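Local atomic coordinates of probable E3 ubiquitin-protein ligase HERC1 (Homo sapiens, PDB entry 4QT6), a protein that probably acts as an E3 ubiquitin-protein ligase, and carries a SPRY domain, a module that in many proteins serves protein recognition. Residues A[46-51]-A[147-152]; A[54-59]-A[77-82]; A[108-113]-A[134-139]. One frame throughout, in Å; residues are numbered along the deposited sequence. Where two conformers were deposited one is given.

Contact 1: residues A[46-51]-A[147-152]; sequences VKENRG and PGEKVK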
# COMPACT_ATOMS: atom_id res chain seq x y z
N VAL A 46 4.09 -11.39 -1.55
CA VAL A 46 4.48 -12.76 -1.17
C VAL A 46 3.50 -13.79 -1.73
O VAL A 46 3.91 -14.86 -2.23
CB VAL A 46 4.60 -12.90 0.36
CG1 VAL A 46 4.78 -14.35 0.76
CG2 VAL A 46 5.79 -12.09 0.90
N LYS A 47 2.22 -13.52 -1.57
CA LYS A 47 1.16 -14.45 -1.93
C LYS A 47 -0.03 -13.65 -2.46
O LYS A 47 -0.53 -12.73 -1.81
CB LYS A 47 0.76 -15.29 -0.72
CG LYS A 47 -0.34 -16.32 -0.97
CD LYS A 47 0.07 -17.35 -2.00
CE LYS A 47 -1.08 -18.29 -2.37
NZ LYS A 47 -2.18 -17.64 -3.15
N GLU A 48 -0.47 -14.03 -3.66
CA GLU A 48 -1.67 -13.49 -4.26
C GLU A 48 -2.32 -14.55 -5.16
O GLU A 48 -1.75 -15.61 -5.37
CB GLU A 48 -1.35 -12.21 -5.06
CG GLU A 48 -1.84 -10.92 -4.39
CD GLU A 48 -3.35 -10.75 -4.44
OE1 GLU A 48 -3.87 -9.69 -4.03
OE2 GLU A 48 -4.05 -11.70 -4.90
N ASN A 49 -3.52 -14.23 -5.64
CA ASN A 49 -4.21 -15.00 -6.70
C ASN A 49 -3.94 -14.33 -8.02
O ASN A 49 -4.53 -13.29 -8.33
CB ASN A 49 -5.70 -15.07 -6.41
CG ASN A 49 -5.99 -15.71 -5.07
OD1 ASN A 49 -6.45 -15.05 -4.13
ND2 ASN A 49 -5.67 -16.98 -4.97
N ARG A 50 -3.01 -14.88 -8.79
CA ARG A 50 -2.60 -14.29 -10.05
C ARG A 50 -3.81 -14.14 -10.97
O ARG A 50 -4.61 -15.07 -11.12
CB ARG A 50 -1.53 -15.14 -10.74
CG ARG A 50 -0.18 -15.12 -10.04
CD ARG A 50 0.66 -16.31 -10.48
NE ARG A 50 1.78 -16.59 -9.58
CZ ARG A 50 2.93 -15.91 -9.55
NH1 ARG A 50 3.15 -14.87 -10.36
NH2 ARG A 50 3.88 -16.28 -8.69
N GLY A 51 -3.95 -12.95 -11.55
CA GLY A 51 -5.10 -12.65 -12.42
C GLY A 51 -6.41 -12.35 -11.72
O GLY A 51 -7.42 -12.12 -12.38
N PRO A 147 -9.54 -14.76 3.30
CA PRO A 147 -8.16 -14.60 3.75
C PRO A 147 -7.11 -15.10 2.77
O PRO A 147 -7.42 -15.84 1.82
CB PRO A 147 -8.10 -15.44 5.02
CG PRO A 147 -9.24 -16.39 4.93
CD PRO A 147 -10.29 -15.71 4.13
N GLY A 148 -5.86 -14.72 3.01
CA GLY A 148 -4.72 -15.44 2.43
C GLY A 148 -3.60 -14.68 1.77
O GLY A 148 -2.48 -15.20 1.65
N GLU A 149 -3.90 -13.49 1.27
CA GLU A 149 -2.87 -12.72 0.58
C GLU A 149 -1.81 -12.33 1.59
O GLU A 149 -2.11 -12.20 2.76
CB GLU A 149 -3.43 -11.43 -0.03
CG GLU A 149 -4.49 -11.59 -1.11
CD GLU A 149 -5.89 -11.64 -0.56
OE1 GLU A 149 -6.08 -11.74 0.66
OE2 GLU A 149 -6.83 -11.59 -1.37
N LYS A 150 -0.58 -12.15 1.12
CA LYS A 150 0.54 -11.76 1.98
C LYS A 150 1.44 -10.74 1.30
O LYS A 150 1.82 -10.92 0.13
CB LYS A 150 1.40 -12.97 2.39
CG LYS A 150 0.67 -14.02 3.20
CD LYS A 150 1.67 -15.05 3.69
CE LYS A 150 0.95 -16.22 4.36
NZ LYS A 150 1.79 -16.98 5.31
N VAL A 151 1.78 -9.67 2.01
CA VAL A 151 2.68 -8.62 1.49
C VAL A 151 3.78 -8.36 2.50
O VAL A 151 3.51 -8.18 3.69
CB VAL A 151 1.89 -7.31 1.22
CG1 VAL A 151 2.80 -6.20 0.69
CG2 VAL A 151 0.75 -7.56 0.24
N LYS A 152 5.01 -8.29 2.01
CA LYS A 152 6.16 -7.97 2.82
C LYS A 152 6.56 -6.51 2.64
O LYS A 152 6.62 -6.02 1.51
CB LYS A 152 7.33 -8.87 2.41
CG LYS A 152 8.61 -8.65 3.20
CD LYS A 152 9.66 -9.70 2.88
CE LYS A 152 10.94 -9.41 3.63
NZ LYS A 152 11.91 -10.54 3.60
O HOH W 1 -6.74 -12.25 -3.99
O HOH W 2 -6.04 -15.93 -1.07
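V46 and K47 both face K150 across the antiparallel pairing of strands 38-47 and 150-154, which makes the junction a classic beta bulge. K150 O accepts from K47 N at 3.1 Å and, more weakly, from V46 N; K150 N returns a bond to K47 O at 3.0 Å. The extra residue puts two side chains against one: K150 CB lies 3.8 Å from V46 CB and makes a similar contact with K47 CB. With V46 CG1 anti to the backbone N (chi1 171°), that methyl reaches K150 CB, while CG2 packs on K152 CB at 3.9 Å. Past their stems the two lysines part. K47 bends at chi2 and chi4, and its NZ meets E48 O from above the carbonyl plane, whereas K150 runs extended to a salt bridge with E13.

Beyond the bulge, E48 lays its carboxylate against the chain of E149, OE1 being 3.5 Å from E149 CG, with the two carboxylate planes turned 71° apart. E48 OE1 and E149 OE2 approach to 4.4 Å. If both are charged they would repel, an effect probably eased by other partners, since E48 OE1 is hydrogen-bonded to T55 OG1 and G54 N, and E149 to S144 and H20. The other oxygen of E48, OE2, takes the backbone N-H of N49 on its anti lone pair at 2.7 Å.

Contact 2: residues A[54-59]-A[77-82]; sequences GTCVGV and LYRAYS. With ARF (formamide), chain B; ARF (formamide), chain C; ARF (formamide), chain G.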
# COMPACT_ATOMS: atom_id res chain seq x y z
N GLY A 54 -6.40 -9.04 -5.01
CA GLY A 54 -7.27 -8.38 -4.05
C GLY A 54 -6.54 -7.37 -3.16
O GLY A 54 -7.05 -6.99 -2.14
N THR A 55 -5.34 -6.98 -3.58
CA THR A 55 -4.45 -6.10 -2.81
C THR A 55 -4.33 -4.71 -3.41
O THR A 55 -4.23 -4.56 -4.64
CB THR A 55 -3.05 -6.71 -2.81
OG1 THR A 55 -3.10 -7.99 -2.19
CG2 THR A 55 -2.02 -5.82 -2.08
N CYS A 56 -4.24 -3.71 -2.53
CA CYS A 56 -3.71 -2.39 -2.89
C CYS A 56 -2.58 -2.06 -1.94
O CYS A 56 -2.61 -2.50 -0.79
CB CYS A 56 -4.74 -1.29 -2.74
SG CYS A 56 -6.20 -1.44 -3.81
N VAL A 57 -1.60 -1.28 -2.39
CA VAL A 57 -0.52 -0.80 -1.52
C VAL A 57 -0.46 0.70 -1.57
O VAL A 57 -0.94 1.30 -2.52
CB VAL A 57 0.84 -1.41 -1.90
CG1 VAL A 57 0.73 -2.92 -1.93
CG2 VAL A 57 1.37 -0.88 -3.25
N GLY A 58 0.11 1.32 -0.56
CA GLY A 58 0.26 2.76 -0.61
C GLY A 58 0.60 3.33 0.74
O GLY A 58 1.45 2.79 1.45
N VAL A 59 -0.04 4.46 1.07
CA VAL A 59 0.13 5.10 2.37
C VAL A 59 -1.22 5.50 2.95
O VAL A 59 -2.20 5.64 2.21
CB VAL A 59 1.05 6.35 2.27
CG1 VAL A 59 2.48 5.92 1.96
CG2 VAL A 59 0.53 7.34 1.24
N LEU A 77 -3.82 4.78 -2.71
CA LEU A 77 -3.68 3.36 -2.98
C LEU A 77 -3.42 3.05 -4.44
O LEU A 77 -3.89 3.74 -5.35
CB LEU A 77 -4.91 2.61 -2.52
CG LEU A 77 -5.20 2.65 -1.04
CD1 LEU A 77 -6.58 2.06 -0.74
CD2 LEU A 77 -4.12 1.92 -0.25
N TYR A 78 -2.72 1.94 -4.65
CA TYR A 78 -2.30 1.44 -5.95
C TYR A 78 -2.70 -0.04 -5.99
O TYR A 78 -2.29 -0.86 -5.16
CB TYR A 78 -0.78 1.70 -6.11
CG TYR A 78 -0.04 1.15 -7.29
CD1 TYR A 78 -0.65 1.02 -8.53
CD2 TYR A 78 1.33 0.87 -7.21
CE1 TYR A 78 0.06 0.52 -9.62
CE2 TYR A 78 2.05 0.39 -8.29
CZ TYR A 78 1.41 0.23 -9.51
OH TYR A 78 2.13 -0.26 -10.58
N ARG A 79 -3.56 -0.35 -6.96
CA ARG A 79 -4.26 -1.64 -7.02
C ARG A 79 -3.54 -2.67 -7.91
O ARG A 79 -3.27 -2.41 -9.10
CB ARG A 79 -5.68 -1.38 -7.53
CG ARG A 79 -6.58 -2.58 -7.66
CD ARG A 79 -7.97 -2.11 -8.07
NE ARG A 79 -8.85 -3.21 -8.47
CZ ARG A 79 -9.90 -3.08 -9.29
NH1 ARG A 79 -10.21 -1.89 -9.82
NH2 ARG A 79 -10.63 -4.15 -9.58
N ALA A 80 -3.27 -3.86 -7.34
CA ALA A 80 -2.50 -4.88 -8.01
C ALA A 80 -3.18 -5.33 -9.30
O ALA A 80 -2.54 -5.42 -10.35
CB ALA A 80 -2.31 -6.07 -7.08
N TYR A 81 -4.47 -5.60 -9.21
CA TYR A 81 -5.20 -6.27 -10.29
C TYR A 81 -5.18 -5.50 -11.61
O TYR A 81 -5.02 -6.11 -12.66
CB TYR A 81 -6.65 -6.51 -9.87
CG TYR A 81 -7.52 -7.02 -10.99
CD1 TYR A 81 -7.39 -8.32 -11.43
CD2 TYR A 81 -8.43 -6.19 -11.63
CE1 TYR A 81 -8.17 -8.80 -12.48
CE2 TYR A 81 -9.22 -6.66 -12.68
CZ TYR A 81 -9.08 -7.97 -13.08
OH TYR A 81 -9.85 -8.48 -14.12
N SER A 82 -5.34 -4.19 -11.52
CA SER A 82 -5.51 -3.31 -12.68
C SER A 82 -4.46 -2.21 -12.85
O SER A 82 -4.43 -1.53 -13.88
CB SER A 82 -6.87 -2.64 -12.54
OG SER A 82 -6.94 -1.90 -11.32
N ARF B . -9.58 -9.01 -8.85
C ARF B . -10.17 -7.85 -9.15
O ARF B . -9.91 -6.84 -8.51
N ARF C . 4.26 1.51 -11.45
C ARF C . 4.58 1.87 -12.70
O ARF C . 3.89 1.47 -13.63
N ARF G . -9.38 -11.56 -4.95
C ARF G . -10.12 -10.55 -5.44
O ARF G . -11.11 -10.15 -4.83
O HOH W 3 -5.70 -5.97 -6.55
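C56 faces R79, and V57 faces Y78, in a buried antiparallel strand pair: 55-60 and 75-79 are neighbours in the six-stranded sheet of the SPRY beta sandwich. V57 and Y78 form the hydrogen-bonded pair, V57 N giving to Y78 O at 2.9 Å and Y78 N to V57 O. Where the second strand ends, A80 N still reaches T55 O at 2.9 Å, in an almost straight bond of 174°. At G58 the strands come too close for a side chain; a beta carbon there would press on L77 CA.

The side chains fall on two faces. C56 CB packs on L77 CB at 3.9 Å, and its SG lies beside R79 CB and CG. On the other face V57 CG2 approaches Y78 CD2 obliquely at 4.3 Å. The Y78 ring stacks on F117, and its OH is hydrogen-bonded to S96 O while accepting from the N of a bound formamide at 2.9 Å.

CG of R79 stands anti to the backbone N (chi1 -180°), and the chain stays extended as far as NE, so that the guanidinium reaches a second formamide, whose O lies at the edge of the guanidinium, near its plane, and accepts a hydrogen bond from NH2 at 3.0 Å. The carbon of that formamide rests over one face of Y81, 3.3 Å from CG. NH1 and NE of R79 bond the hydroxyls of Y86 and Y143. An alanine here would remove the whole guanidinium and is likely to leave the formamide oxygen without this donor and the two tyrosine hydroxyls without their arginine partner. A nearly straight N-H...O bond to an amide oxygen, with the amide carbon over an aromatic face, is chemistry that could suit a peptide group, consistent with a recognition surface.

Contact 3: residues A[108-113]-A[134-139]; sequences LDMEAR and AELYPC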
# COMPACT_ATOMS: atom_id res chain seq x y z
N LEU A 108 7.57 8.38 -0.98
CA LEU A 108 6.72 9.34 -0.30
C LEU A 108 7.54 10.59 -0.05
O LEU A 108 8.43 10.61 0.81
CB LEU A 108 6.18 8.76 1.01
CG LEU A 108 5.37 9.72 1.86
CD1 LEU A 108 4.12 10.20 1.12
CD2 LEU A 108 5.04 9.07 3.20
N ASP A 109 7.21 11.64 -0.80
CA ASP A 109 7.96 12.90 -0.75
C ASP A 109 7.08 13.94 -0.06
O ASP A 109 6.19 14.54 -0.67
CB ASP A 109 8.35 13.32 -2.17
CG ASP A 109 9.31 14.51 -2.19
OD1 ASP A 109 9.33 15.25 -1.21
OD2 ASP A 109 10.04 14.66 -3.19
N MSE A 110 7.32 14.14 1.23
CA MSE A 110 6.48 15.00 2.05
C MSE A 110 6.79 16.46 1.86
O MSE A 110 6.02 17.33 2.28
CB MSE A 110 6.58 14.66 3.52
CG MSE A 110 6.32 13.20 3.84
SE MSE A 110 4.38 12.89 3.71
CE MSE A 110 3.93 13.77 5.41
N GLU A 111 7.96 16.74 1.28
CA GLU A 111 8.34 18.12 0.95
C GLU A 111 7.60 18.57 -0.31
O GLU A 111 6.90 19.58 -0.29
CB GLU A 111 9.87 18.22 0.78
CG GLU A 111 10.39 19.58 0.35
CD GLU A 111 10.03 20.70 1.32
OE1 GLU A 111 10.09 21.88 0.89
OE2 GLU A 111 9.68 20.41 2.48
N ALA A 112 7.71 17.80 -1.39
CA ALA A 112 7.00 18.06 -2.65
C ALA A 112 5.53 17.66 -2.62
O ALA A 112 4.79 18.03 -3.54
CB ALA A 112 7.67 17.36 -3.81
N ARG A 113 5.12 16.90 -1.60
CA ARG A 113 3.73 16.43 -1.44
C ARG A 113 3.32 15.52 -2.61
O ARG A 113 2.26 15.67 -3.24
CB ARG A 113 2.75 17.61 -1.21
CG ARG A 113 3.15 18.49 -0.04
CD ARG A 113 2.17 19.64 0.25
N ALA A 134 -0.32 15.36 7.33
CA ALA A 134 0.84 15.71 8.10
C ALA A 134 1.72 14.51 8.39
O ALA A 134 2.95 14.66 8.47
CB ALA A 134 0.44 16.35 9.40
N GLU A 135 1.10 13.35 8.60
CA GLU A 135 1.86 12.14 8.91
C GLU A 135 1.24 10.98 8.15
O GLU A 135 0.02 10.79 8.15
CB GLU A 135 1.84 11.86 10.40
CG GLU A 135 2.61 10.60 10.81
CD GLU A 135 3.09 10.59 12.23
OE1 GLU A 135 2.62 11.38 13.06
OE2 GLU A 135 4.00 9.76 12.53
N LEU A 136 2.09 10.18 7.51
CA LEU A 136 1.62 9.07 6.68
C LEU A 136 2.40 7.81 6.97
O LEU A 136 3.59 7.86 7.30
CB LEU A 136 1.67 9.39 5.18
CG LEU A 136 0.61 10.39 4.73
CD1 LEU A 136 0.88 10.86 3.30
CD2 LEU A 136 -0.77 9.76 4.83
N TYR A 137 1.69 6.69 6.88
CA TYR A 137 2.30 5.38 7.14
C TYR A 137 2.19 4.54 5.89
O TYR A 137 1.13 4.45 5.30
CB TYR A 137 1.58 4.63 8.26
CG TYR A 137 1.55 5.35 9.57
CD1 TYR A 137 0.64 6.40 9.80
CD2 TYR A 137 2.40 4.99 10.59
CE1 TYR A 137 0.63 7.07 11.00
CE2 TYR A 137 2.39 5.67 11.80
CZ TYR A 137 1.49 6.69 11.99
OH TYR A 137 1.49 7.34 13.22
N PRO A 138 3.28 3.86 5.51
CA PRO A 138 3.13 2.76 4.54
C PRO A 138 2.00 1.81 4.91
O PRO A 138 1.80 1.53 6.10
CB PRO A 138 4.49 2.06 4.60
CG PRO A 138 5.43 3.13 5.01
CD PRO A 138 4.68 4.01 5.97
N CYS A 139 1.22 1.38 3.93
CA CYS A 139 0.07 0.50 4.19
C CYS A 139 -0.24 -0.44 3.07
O CYS A 139 0.16 -0.25 1.94
CB CYS A 139 -1.20 1.31 4.47
SG CYS A 139 -1.91 2.15 3.06
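L108 and L136 meet through different first torsions: CG of L108 stands anti to its backbone N (chi1 175°), whereas CG of L136 is anti to its carbonyl carbon (chi1 -72°). Both beta carbons point toward the opposite segment, and the two side chains cross at about a right angle. L108 CD2 rests 3.9 Å from L136 CB, while its other methyl, CD1, meets L136 CD1 at 4.0 Å, so the fork of one leucine covers the stem and one branch of the other.

The third group is the selenomethionine at M110, whose chain bends at chi2 and again at chi3 (-75°), the latter turn placing CE. The side chain crosses that of L136 obliquely, its selenium 4.1 Å from CD1, and CE goes on to A134, lying 3.3 Å from the backbone O. L136 CD1 thus touches both L108 and M110. The contact is small and wholly one of packing, burying 183 Å² in all.

In the SPRY beta sandwich the two segments belong to opposite sheets. L108 lies in strand 103-109 of the seven-stranded sheet, and L136 directly precedes strand 137-142 of the six-stranded one. V34 packs on L108 and M110, V131 on L136, and W41 on L108.

Past L108 the chain turns back toward strand 114-119, and D109 shapes that turn as an Asx motif. Its OD1 accepts from A112 N at 3.0 Å, met from above the carboxylate plane, and weakly from E111 N. A weak backbone bond from R113 N to D109 O spans the same turn, from which the selenomethionine side chain reaches across to the 134-139 segment.

Along the chain the six segments run 46-51, 54-59, 77-82, 108-113, 134-139 and 147-152, so contact 1 joins the ends of a span that holds contacts 2 and 3 in succession. The centres of contacts 1 and 2 are about 12 Å apart, those of 2 and 3 about 17 Å, and those of 1 and 3 about 25 Å, on opposite sides of the chain's centre. Contact 1 pairs strands of the seven-stranded sheet, contact 2 pairs strands of the six-stranded one, and contact 3 packs one sheet against the other. Contacts 1 and 2 touch through E48 and T55, from one sheet to the other; contacts 2 and 3 meet within the six-stranded sheet, through G58 and C139.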